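Local atomic coordinates of reticulocyte-binding protein 2a (Plasmodium vivax, PDB entry 4Z8N), a protein that probably binds the surface of reticulocytes through its alpha-helical erythrocyte-binding domain, the part present here, when the malaria parasite invades red blood cells. Residues N29-I34 / D124-F129; E131-I136 / L252-A257; L183-M188 / F206-M211; N198-A203 / Y288-T293. All coordinates share one frame; numbering follows the deposited sequence.

From the N terminus, helix 26-37 packs on helix 119-136 in contact 1, closing a loop that is mostly helix. Contact 2 opens a few residues later on the same helix 119-136 and closes on helix 246-297, so the two follow in series; they touch, F31 meeting I133 and Y30 meeting F254 and A257. Contact 3, between helices 168-194 and 199-237, lies within the chain spanned by contact 2. Contact 4 ties the start of helix 199-237 to helix 246-297 and crosses both contacts 2 and 3. Contacts 3 and 4 adjoin at the opposite end of the domain, about 46 and 55 Å from contact 2, centre to centre.

Contact 1: N29-I34 / D124-F129; sequences NYFAEI and DRMSKF
F31 and F129 form an edge-to-face aromatic pair, the edge of F129 directed at the face of F31. The ring planes stand at 80° with centroids 4.8 Å apart, and CD2 of F129 sits over the middle of the F31 ring. F129 reaches this place with CG anti to its backbone N (chi1 -180°), whereas the F31 ring swings to the side of its own N (chi1 -64°); the two side chains overlap while running opposite ways. The closest ring atoms are F31 CE1 and F129 CD2, at 3.7 Å.

This is helix-to-helix packing inside the all-alpha erythrocyte-binding domain: helix 26-37 lies against helix 119-136, and helix 42-69 covers F129 through S55 and V56.

A second kind of contact uses the rim of the F31 ring. Its CZ lies 3.3 Å from M126 O, which approaches near the ring plane, so a main-chain carbonyl faces the weakly positive ring edge. Apolar packing adds F31 CE2 against M126 CB at 4.0 Å, while the extended remainder of the methionine leads away toward Y25. N130 and I133, on the next turn of helix 119-136, also touch F31.

Contact 2: E131-I136 / L252-A257; sequences EKIYSI and LYFDSA
F254 drives the edge of its ring into the face of Y134, a T-shaped pair with the planes at 75° and the centroids 4.6 Å apart. F254 CE2 stands over the centre of the tyrosine ring, 3.3 Å above its plane, while F254 CD2 lies nearer the phenol end, 3.4 Å from Y134 CZ. The CD2-CE2 edge of the phenylalanine thus serves the tyrosine. An aliphatic branch meets the neighbouring ring atoms obliquely: I133 CG2 lies 3.6 Å from F254 CZ and almost as close to F254 CE1. I133 presents this methyl because CG2 is the branch anti to its backbone N, with CG1 turned to the N side (chi1 -60°).

Around them, Y30 and L137 touch F254, while F31 and Y48 pack on I133, so the phenylalanine and isoleucine are buried as the tyrosine stays exposed. K250, one turn before F254, gives a hydrogen bond from NZ to Y134 O, a polar tie between the two helices beside the ring pair. On the side of helix 246-297 turned to helix 149-162, S256 OG bonds L252 O at 2.8 Å, sharing that carbonyl with S256 N, which arrives from the opposite face of its plane.

The whole is a T-shaped aromatic pair with an isoleucine beside it, packing the C-terminal end of helix 119-136 on helix 246-297 near one end of the elongated, all-alpha erythrocyte-binding domain.

Contact 3: L183-M188 / F206-M211; sequences LGVTLM and FLQEEM
Q208 turns CG toward the side of its backbone N (chi1 -77°) and then runs extended, with chi2 at 170°, which carries its amide straight across to the backbone of G184 and V185. M188 starts the same way but bends at chi2 and again at chi3: its CG crosses the glutamine amide at a slant, while the bend sends CE to I201 and L291. Q208 is the only residue of 206-211 that touches 183-188. Its amide lies against the bare main chain of G184. The amide is probably turned over in the model, so its oxygen and nitrogen cannot be told apart with confidence, but its position is clear: one arm lies by the G184 carbonyl group, the other beside V185. The valine meets it with CG2, the methyl beside the backbone N and anti to the carbonyl carbon, and the two side chains meet at a slant.

The backbones come nearest at V185 and Q208, whose CA atoms are 7.1 Å apart. Helices 168-194 and 199-237 run antiparallel here, the axes of the short segments at 152° and 10.3 Å apart at closest approach, as the two arms of a helical hairpin joined by a short turn. Helix 246-297 packs on L207 and M211 and brings Y288 close to the Q208 amide, while helix 71-85 covers F206 and E210.

Contact 4: N198-A203 / Y288-T293; sequences NVTISA and YNKLIT
T200 and I201 meet K290 and L291 in the first turn of helix 199-237. Just before that turn, N198 is the N-cap: its OD1 accepts from I201 N at 3.0 Å; the N-H...O angle is 158°, and the donor lies above the plane of the side-chain carbonyl. The main-chain oxygen of N198 takes two more bonds, from S202 N and S202 OG, fixing the first turn.

T200 comes next and meets K290 at about a right angle. T200 OG1 lies 3.8 Å from K290 CG, and the polar end of the threonine is bonded to E88 OE2. The methyl CG2, anti to the backbone N (OG1 takes the N side, chi1 -63°), packs against the L291 backbone, 4.0 Å from L291 N, with L291 CB next. The lysine bends at chi2 and its side chain packs on E88.

I201 follows with CG1 against L291 CD1 at 3.7 Å, an apolar pair meeting at a slant.

The axes of 199-203 and 288-293 run roughly antiparallel (150°), 9.6 Å apart at closest approach. M188 and V191 of helix 168-194 pack on both I201 and L291, making a three-helix junction, and P87 of helix 87-90 and Y97 of helix 94-115 cover A203 on the flank.

Contact 1: N29-I34 / D124-F129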
# COMPACT_ATOMS: atom_id res chain seq x y z
N ASN A 29 -10.61 -1.25 -6.06
CA ASN A 29 -10.33 0.04 -6.66
C ASN A 29 -10.64 0.01 -8.15
O ASN A 29 -11.20 0.95 -8.71
CB ASN A 29 -8.86 0.42 -6.44
CG ASN A 29 -8.63 1.92 -6.50
OD1 ASN A 29 -8.85 2.55 -7.53
ND2 ASN A 29 -8.18 2.49 -5.39
N TYR A 30 -10.28 -1.10 -8.79
CA TYR A 30 -10.53 -1.31 -10.21
C TYR A 30 -12.03 -1.32 -10.53
O TYR A 30 -12.46 -0.70 -11.50
CB TYR A 30 -9.87 -2.61 -10.67
CG TYR A 30 -10.26 -3.05 -12.06
CD1 TYR A 30 -9.69 -2.47 -13.18
CD2 TYR A 30 -11.20 -4.06 -12.25
CE1 TYR A 30 -10.03 -2.87 -14.45
CE2 TYR A 30 -11.55 -4.47 -13.52
CZ TYR A 30 -10.97 -3.87 -14.62
OH TYR A 30 -11.31 -4.27 -15.89
N PHE A 31 -12.81 -2.00 -9.70
CA PHE A 31 -14.25 -2.10 -9.92
C PHE A 31 -14.92 -0.73 -9.80
O PHE A 31 -15.91 -0.45 -10.47
CB PHE A 31 -14.88 -3.09 -8.94
CG PHE A 31 -14.41 -4.50 -9.12
CD1 PHE A 31 -14.07 -4.98 -10.38
CD2 PHE A 31 -14.29 -5.35 -8.03
CE1 PHE A 31 -13.63 -6.28 -10.55
CE2 PHE A 31 -13.85 -6.66 -8.20
CZ PHE A 31 -13.52 -7.12 -9.46
N ALA A 32 -14.37 0.12 -8.93
CA ALA A 32 -14.88 1.48 -8.77
C ALA A 32 -14.57 2.32 -10.00
O ALA A 32 -15.37 3.16 -10.40
CB ALA A 32 -14.29 2.12 -7.52
N GLU A 33 -13.41 2.08 -10.60
CA GLU A 33 -12.99 2.81 -11.80
C GLU A 33 -13.87 2.47 -13.00
O GLU A 33 -14.27 3.35 -13.75
CB GLU A 33 -11.53 2.51 -12.14
CG GLU A 33 -10.55 3.14 -11.17
CD GLU A 33 -10.69 4.65 -11.10
OE1 GLU A 33 -10.89 5.27 -12.17
OE2 GLU A 33 -10.61 5.21 -9.99
N ILE A 34 -14.16 1.18 -13.17
CA ILE A 34 -15.03 0.72 -14.25
C ILE A 34 -16.41 1.36 -14.14
O ILE A 34 -17.03 1.69 -15.15
CB ILE A 34 -15.16 -0.82 -14.25
CG1 ILE A 34 -13.83 -1.47 -14.61
CG2 ILE A 34 -16.22 -1.27 -15.25
CD1 ILE A 34 -13.33 -1.12 -15.99
N ASP A 124 -11.01 -14.88 -4.98
CA ASP A 124 -11.85 -15.71 -5.84
C ASP A 124 -13.14 -14.99 -6.23
O ASP A 124 -13.55 -15.03 -7.39
CB ASP A 124 -12.18 -17.04 -5.16
CG ASP A 124 -10.98 -17.97 -5.09
OD1 ASP A 124 -9.88 -17.56 -5.53
OD2 ASP A 124 -11.13 -19.10 -4.58
N ARG A 125 -13.77 -14.34 -5.26
CA ARG A 125 -15.02 -13.63 -5.51
C ARG A 125 -14.80 -12.41 -6.40
O ARG A 125 -15.64 -12.10 -7.24
CB ARG A 125 -15.66 -13.19 -4.19
CG ARG A 125 -16.08 -14.34 -3.31
CD ARG A 125 -16.64 -13.81 -2.01
NE ARG A 125 -17.86 -13.05 -2.24
CZ ARG A 125 -18.47 -12.33 -1.30
NH1 ARG A 125 -17.96 -12.26 -0.08
NH2 ARG A 125 -19.58 -11.66 -1.58
N MET A 126 -13.68 -11.73 -6.20
CA MET A 126 -13.32 -10.60 -7.05
C MET A 126 -13.08 -11.08 -8.48
O MET A 126 -13.45 -10.42 -9.44
CB MET A 126 -12.08 -9.88 -6.51
CG MET A 126 -12.26 -9.32 -5.11
SD MET A 126 -10.71 -8.76 -4.36
CE MET A 126 -11.22 -8.63 -2.65
N SER A 127 -12.45 -12.25 -8.59
CA SER A 127 -12.18 -12.84 -9.89
C SER A 127 -13.48 -13.21 -10.60
O SER A 127 -13.62 -13.02 -11.81
CB SER A 127 -11.28 -14.07 -9.74
OG SER A 127 -11.00 -14.66 -10.99
N LYS A 128 -14.43 -13.73 -9.83
CA LYS A 128 -15.73 -14.12 -10.36
C LYS A 128 -16.51 -12.92 -10.88
O LYS A 128 -17.13 -12.99 -11.94
CB LYS A 128 -16.55 -14.85 -9.29
CG LYS A 128 -16.26 -16.34 -9.19
CD LYS A 128 -16.73 -16.91 -7.87
CE LYS A 128 -15.71 -17.88 -7.29
NZ LYS A 128 -15.61 -17.77 -5.80
N PHE A 129 -16.47 -11.82 -10.14
CA PHE A 129 -17.15 -10.59 -10.57
C PHE A 129 -16.45 -9.98 -11.78
O PHE A 129 -17.11 -9.42 -12.66
CB PHE A 129 -17.21 -9.57 -9.44
CG PHE A 129 -17.89 -8.29 -9.82
CD1 PHE A 129 -19.28 -8.22 -9.89
CD2 PHE A 129 -17.16 -7.15 -10.12
CE1 PHE A 129 -19.92 -7.04 -10.24
CE2 PHE A 129 -17.79 -5.97 -10.48
CZ PHE A 129 -19.17 -5.92 -10.54

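Contact 2: E131-I136 / L252-A257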
# COMPACT_ATOMS: atom_id res chain seq x y z
N GLU A 131 -14.98 -11.57 -14.20
CA GLU A 131 -15.41 -12.32 -15.37
C GLU A 131 -16.82 -11.88 -15.77
O GLU A 131 -17.17 -11.86 -16.95
CB GLU A 131 -15.36 -13.83 -15.12
CG GLU A 131 -15.82 -14.67 -16.30
CD GLU A 131 -15.32 -16.10 -16.26
OE1 GLU A 131 -16.00 -16.96 -15.66
OE2 GLU A 131 -14.24 -16.38 -16.83
N LYS A 132 -17.62 -11.52 -14.77
CA LYS A 132 -18.99 -11.09 -15.00
C LYS A 132 -19.02 -9.76 -15.74
O LYS A 132 -19.94 -9.49 -16.52
CB LYS A 132 -19.75 -10.99 -13.68
CG LYS A 132 -21.26 -10.85 -13.84
CD LYS A 132 -21.98 -11.16 -12.53
CE LYS A 132 -23.48 -11.27 -12.75
NZ LYS A 132 -24.18 -11.80 -11.55
N ILE A 133 -18.01 -8.92 -15.50
CA ILE A 133 -17.91 -7.63 -16.16
C ILE A 133 -17.80 -7.79 -17.68
O ILE A 133 -18.40 -7.02 -18.43
CB ILE A 133 -16.69 -6.83 -15.65
CG1 ILE A 133 -16.81 -6.59 -14.14
CG2 ILE A 133 -16.56 -5.50 -16.38
CD1 ILE A 133 -15.72 -5.70 -13.57
N TYR A 134 -17.05 -8.80 -18.12
CA TYR A 134 -16.86 -9.06 -19.54
C TYR A 134 -18.18 -9.27 -20.28
O TYR A 134 -18.36 -8.79 -21.40
CB TYR A 134 -15.97 -10.28 -19.75
CG TYR A 134 -14.48 -9.99 -19.66
CD1 TYR A 134 -13.83 -9.96 -18.44
CD2 TYR A 134 -13.74 -9.75 -20.81
CE1 TYR A 134 -12.48 -9.70 -18.35
CE2 TYR A 134 -12.38 -9.49 -20.74
CZ TYR A 134 -11.76 -9.47 -19.51
OH TYR A 134 -10.41 -9.21 -19.42
N SER A 135 -19.11 -9.99 -19.65
CA SER A 135 -20.40 -10.27 -20.27
C SER A 135 -21.34 -9.07 -20.17
O SER A 135 -22.23 -8.90 -21.00
CB SER A 135 -21.05 -11.50 -19.64
OG SER A 135 -21.42 -11.25 -18.29
N ILE A 136 -21.14 -8.25 -19.15
CA ILE A 136 -21.96 -7.05 -18.97
C ILE A 136 -21.69 -6.05 -20.09
O ILE A 136 -22.60 -5.37 -20.56
CB ILE A 136 -21.69 -6.39 -17.60
CG1 ILE A 136 -22.19 -7.29 -16.47
CG2 ILE A 136 -22.36 -5.03 -17.50
CD1 ILE A 136 -22.03 -6.69 -15.10
N LEU A 252 -9.09 -2.81 -24.11
CA LEU A 252 -8.59 -1.45 -24.04
C LEU A 252 -9.14 -0.76 -22.79
O LEU A 252 -8.40 -0.10 -22.06
CB LEU A 252 -8.95 -0.66 -25.30
CG LEU A 252 -8.02 -0.81 -26.50
CD1 LEU A 252 -8.49 0.06 -27.65
CD2 LEU A 252 -6.59 -0.45 -26.11
N TYR A 253 -10.44 -0.92 -22.56
CA TYR A 253 -11.09 -0.39 -21.37
C TYR A 253 -10.45 -0.95 -20.11
O TYR A 253 -10.05 -0.20 -19.21
CB TYR A 253 -12.59 -0.71 -21.37
CG TYR A 253 -13.46 0.14 -22.27
CD1 TYR A 253 -12.90 0.94 -23.27
CD2 TYR A 253 -14.84 0.14 -22.13
CE1 TYR A 253 -13.71 1.71 -24.09
CE2 TYR A 253 -15.65 0.91 -22.94
CZ TYR A 253 -15.08 1.69 -23.92
OH TYR A 253 -15.90 2.46 -24.73
N PHE A 254 -10.36 -2.27 -20.04
CA PHE A 254 -9.93 -2.96 -18.84
C PHE A 254 -8.45 -2.72 -18.53
O PHE A 254 -8.08 -2.55 -17.37
CB PHE A 254 -10.19 -4.47 -18.96
CG PHE A 254 -11.65 -4.82 -19.04
CD1 PHE A 254 -12.63 -3.91 -18.69
CD2 PHE A 254 -12.05 -6.08 -19.47
CE1 PHE A 254 -13.98 -4.23 -18.77
CE2 PHE A 254 -13.39 -6.42 -19.54
CZ PHE A 254 -14.35 -5.49 -19.19
N ASP A 255 -7.62 -2.70 -19.56
CA ASP A 255 -6.20 -2.42 -19.38
C ASP A 255 -5.97 -1.02 -18.83
O ASP A 255 -5.15 -0.82 -17.94
CB ASP A 255 -5.45 -2.60 -20.70
CG ASP A 255 -5.25 -4.06 -21.08
OD1 ASP A 255 -5.81 -4.93 -20.38
OD2 ASP A 255 -4.53 -4.33 -22.07
N SER A 256 -6.71 -0.05 -19.37
CA SER A 256 -6.60 1.34 -18.94
C SER A 256 -6.99 1.50 -17.48
O SER A 256 -6.26 2.12 -16.70
CB SER A 256 -7.49 2.23 -19.81
OG SER A 256 -7.09 2.17 -21.16
N ALA A 257 -8.14 0.96 -17.12
CA ALA A 257 -8.66 1.09 -15.77
C ALA A 257 -7.77 0.37 -14.77
O ALA A 257 -7.58 0.84 -13.65
CB ALA A 257 -10.09 0.56 -15.70

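Contact 3: L183-M188 / F206-M211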
# COMPACT_ATOMS: atom_id res chain seq x y z
N LEU A 183 23.82 3.00 7.05
CA LEU A 183 25.00 3.54 7.72
C LEU A 183 24.80 3.49 9.23
O LEU A 183 25.71 3.10 9.97
CB LEU A 183 25.27 4.97 7.26
CG LEU A 183 26.25 5.80 8.10
CD1 LEU A 183 27.65 5.19 8.06
CD2 LEU A 183 26.28 7.24 7.61
N GLY A 184 23.61 3.89 9.68
CA GLY A 184 23.26 3.84 11.09
C GLY A 184 23.38 2.44 11.67
O GLY A 184 23.87 2.27 12.78
N VAL A 185 22.92 1.44 10.92
CA VAL A 185 22.99 0.04 11.35
C VAL A 185 24.43 -0.40 11.53
O VAL A 185 24.79 -0.97 12.55
CB VAL A 185 22.26 -0.89 10.36
CG1 VAL A 185 22.53 -2.35 10.70
CG2 VAL A 185 20.75 -0.62 10.36
N THR A 186 25.25 -0.11 10.53
CA THR A 186 26.67 -0.44 10.57
C THR A 186 27.35 0.25 11.75
O THR A 186 28.14 -0.36 12.47
CB THR A 186 27.37 -0.03 9.27
OG1 THR A 186 26.81 -0.78 8.18
CG2 THR A 186 28.86 -0.30 9.35
N LEU A 187 27.04 1.52 11.95
CA LEU A 187 27.57 2.29 13.07
C LEU A 187 27.22 1.65 14.41
O LEU A 187 28.07 1.56 15.30
CB LEU A 187 27.04 3.72 13.02
CG LEU A 187 27.40 4.62 14.20
CD1 LEU A 187 28.91 4.86 14.26
CD2 LEU A 187 26.65 5.94 14.11
N MET A 188 25.98 1.19 14.56
CA MET A 188 25.52 0.59 15.81
C MET A 188 26.19 -0.76 16.08
O MET A 188 26.32 -1.17 17.23
CB MET A 188 24.00 0.43 15.80
CG MET A 188 23.24 1.74 15.90
SD MET A 188 23.71 2.76 17.32
CE MET A 188 23.20 1.71 18.68
N PHE A 206 15.80 -1.13 17.15
CA PHE A 206 14.42 -1.41 16.74
C PHE A 206 13.84 -0.38 15.76
O PHE A 206 13.18 -0.73 14.77
CB PHE A 206 13.53 -1.49 17.98
CG PHE A 206 12.07 -1.53 17.67
CD1 PHE A 206 11.48 -2.70 17.19
CD2 PHE A 206 11.27 -0.42 17.88
CE1 PHE A 206 10.14 -2.75 16.92
CE2 PHE A 206 9.92 -0.47 17.61
CZ PHE A 206 9.35 -1.63 17.13
N LEU A 207 14.07 0.90 16.06
CA LEU A 207 13.56 2.00 15.25
C LEU A 207 14.19 2.05 13.85
O LEU A 207 13.49 2.21 12.86
CB LEU A 207 13.79 3.33 15.97
CG LEU A 207 13.11 4.55 15.36
CD1 LEU A 207 11.66 4.25 15.04
CD2 LEU A 207 13.20 5.70 16.33
N GLN A 208 15.49 1.74 13.76
CA GLN A 208 16.18 1.58 12.50
C GLN A 208 15.58 0.45 11.69
O GLN A 208 15.43 0.55 10.51
CB GLN A 208 17.68 1.32 12.66
CG GLN A 208 18.52 2.52 12.98
CD GLN A 208 19.95 2.21 13.36
OE1 GLN A 208 20.74 3.09 13.52
NE2 GLN A 208 20.27 0.96 13.51
N GLU A 209 15.27 -0.65 12.35
CA GLU A 209 14.72 -1.79 11.60
C GLU A 209 13.31 -1.53 11.06
O GLU A 209 13.01 -1.89 9.92
CB GLU A 209 14.70 -3.06 12.46
CG GLU A 209 14.39 -4.35 11.68
CD GLU A 209 14.83 -5.59 12.44
OE1 GLU A 209 15.51 -5.43 13.47
OE2 GLU A 209 14.50 -6.72 12.00
N GLU A 210 12.45 -0.91 11.86
CA GLU A 210 11.09 -0.66 11.40
C GLU A 210 11.07 0.47 10.38
O GLU A 210 10.19 0.52 9.53
CB GLU A 210 10.15 -0.37 12.59
CG GLU A 210 10.41 0.90 13.37
CD GLU A 210 9.38 1.12 14.48
OE1 GLU A 210 8.25 0.61 14.36
OE2 GLU A 210 9.71 1.79 15.48
N MET A 211 12.06 1.36 10.42
CA MET A 211 12.16 2.38 9.39
C MET A 211 12.57 1.76 8.06
O MET A 211 12.08 2.16 7.00
CB MET A 211 13.15 3.48 9.80
CG MET A 211 12.56 4.47 10.79
SD MET A 211 13.65 5.84 11.18
CE MET A 211 13.58 6.79 9.66

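Contact 4: N198-A203 / Y288-T293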
# COMPACT_ATOMS: atom_id res chain seq x y z
N ASN A 198 22.13 -1.43 26.34
CA ASN A 198 21.10 -0.78 27.15
C ASN A 198 19.84 -0.57 26.31
O ASN A 198 19.83 -0.84 25.11
CB ASN A 198 21.60 0.55 27.72
CG ASN A 198 22.15 1.47 26.65
OD1 ASN A 198 21.41 2.08 25.88
ND2 ASN A 198 23.48 1.60 26.61
N VAL A 199 18.77 -0.08 26.95
CA VAL A 199 17.49 0.07 26.26
C VAL A 199 17.53 1.14 25.17
O VAL A 199 16.80 1.04 24.17
CB VAL A 199 16.35 0.40 27.26
CG1 VAL A 199 16.06 -0.80 28.15
CG2 VAL A 199 16.69 1.63 28.09
N THR A 200 18.37 2.16 25.34
CA THR A 200 18.52 3.19 24.32
C THR A 200 19.13 2.60 23.05
O THR A 200 18.66 2.88 21.94
CB THR A 200 19.40 4.36 24.82
OG1 THR A 200 18.76 4.99 25.93
CG2 THR A 200 19.61 5.38 23.71
N ILE A 201 20.16 1.78 23.22
CA ILE A 201 20.77 1.08 22.09
C ILE A 201 19.75 0.14 21.43
O ILE A 201 19.64 0.10 20.21
CB ILE A 201 22.01 0.27 22.54
CG1 ILE A 201 23.15 1.22 22.90
CG2 ILE A 201 22.44 -0.71 21.44
CD1 ILE A 201 24.41 0.51 23.36
N SER A 202 19.02 -0.59 22.26
CA SER A 202 18.00 -1.52 21.76
C SER A 202 16.91 -0.79 20.99
O SER A 202 16.44 -1.27 19.96
CB SER A 202 17.39 -2.31 22.92
OG SER A 202 18.38 -3.05 23.61
N ALA A 203 16.53 0.39 21.47
CA ALA A 203 15.49 1.19 20.82
C ALA A 203 15.93 1.71 19.45
O ALA A 203 15.14 1.74 18.51
CB ALA A 203 15.09 2.36 21.73
N TYR A 288 19.64 8.90 19.09
CA TYR A 288 21.07 9.05 18.84
C TYR A 288 21.70 10.02 19.84
O TYR A 288 22.77 9.74 20.39
CB TYR A 288 21.33 9.55 17.42
CG TYR A 288 21.22 8.49 16.33
CD1 TYR A 288 21.60 7.17 16.57
CD2 TYR A 288 20.75 8.82 15.07
CE1 TYR A 288 21.50 6.22 15.57
CE2 TYR A 288 20.65 7.87 14.07
CZ TYR A 288 21.03 6.57 14.32
OH TYR A 288 20.92 5.63 13.32
N ASN A 289 21.04 11.15 20.06
CA ASN A 289 21.55 12.16 20.99
C ASN A 289 21.56 11.67 22.44
O ASN A 289 22.44 12.03 23.22
CB ASN A 289 20.72 13.44 20.89
CG ASN A 289 21.20 14.35 19.78
OD1 ASN A 289 22.22 15.03 19.91
ND2 ASN A 289 20.48 14.37 18.67
N LYS A 290 20.57 10.86 22.79
CA LYS A 290 20.51 10.27 24.12
C LYS A 290 21.70 9.34 24.34
O LYS A 290 22.32 9.34 25.40
CB LYS A 290 19.19 9.52 24.32
CG LYS A 290 19.09 8.73 25.61
CD LYS A 290 18.90 9.63 26.82
CE LYS A 290 18.66 8.81 28.07
NZ LYS A 290 18.42 9.66 29.26
N LEU A 291 22.02 8.55 23.31
CA LEU A 291 23.13 7.60 23.38
C LEU A 291 24.47 8.31 23.51
O LEU A 291 25.39 7.79 24.15
CB LEU A 291 23.13 6.69 22.15
CG LEU A 291 24.19 5.58 22.14
CD1 LEU A 291 24.12 4.78 23.43
CD2 LEU A 291 24.03 4.68 20.94
N ILE A 292 24.58 9.49 22.91
CA ILE A 292 25.80 10.29 22.98
C ILE A 292 26.16 10.60 24.44
O ILE A 292 27.34 10.56 24.81
CB ILE A 292 25.66 11.61 22.19
CG1 ILE A 292 25.59 11.31 20.69
CG2 ILE A 292 26.84 12.53 22.46
CD1 ILE A 292 25.43 12.55 19.83
N THR A 293 25.16 10.89 25.26
CA THR A 293 25.38 11.20 26.67
C THR A 293 25.97 10.00 27.41
O THR A 293 26.79 10.17 28.31
CB THR A 293 24.08 11.63 27.37
OG1 THR A 293 23.17 10.52 27.45
CG2 THR A 293 23.42 12.78 26.62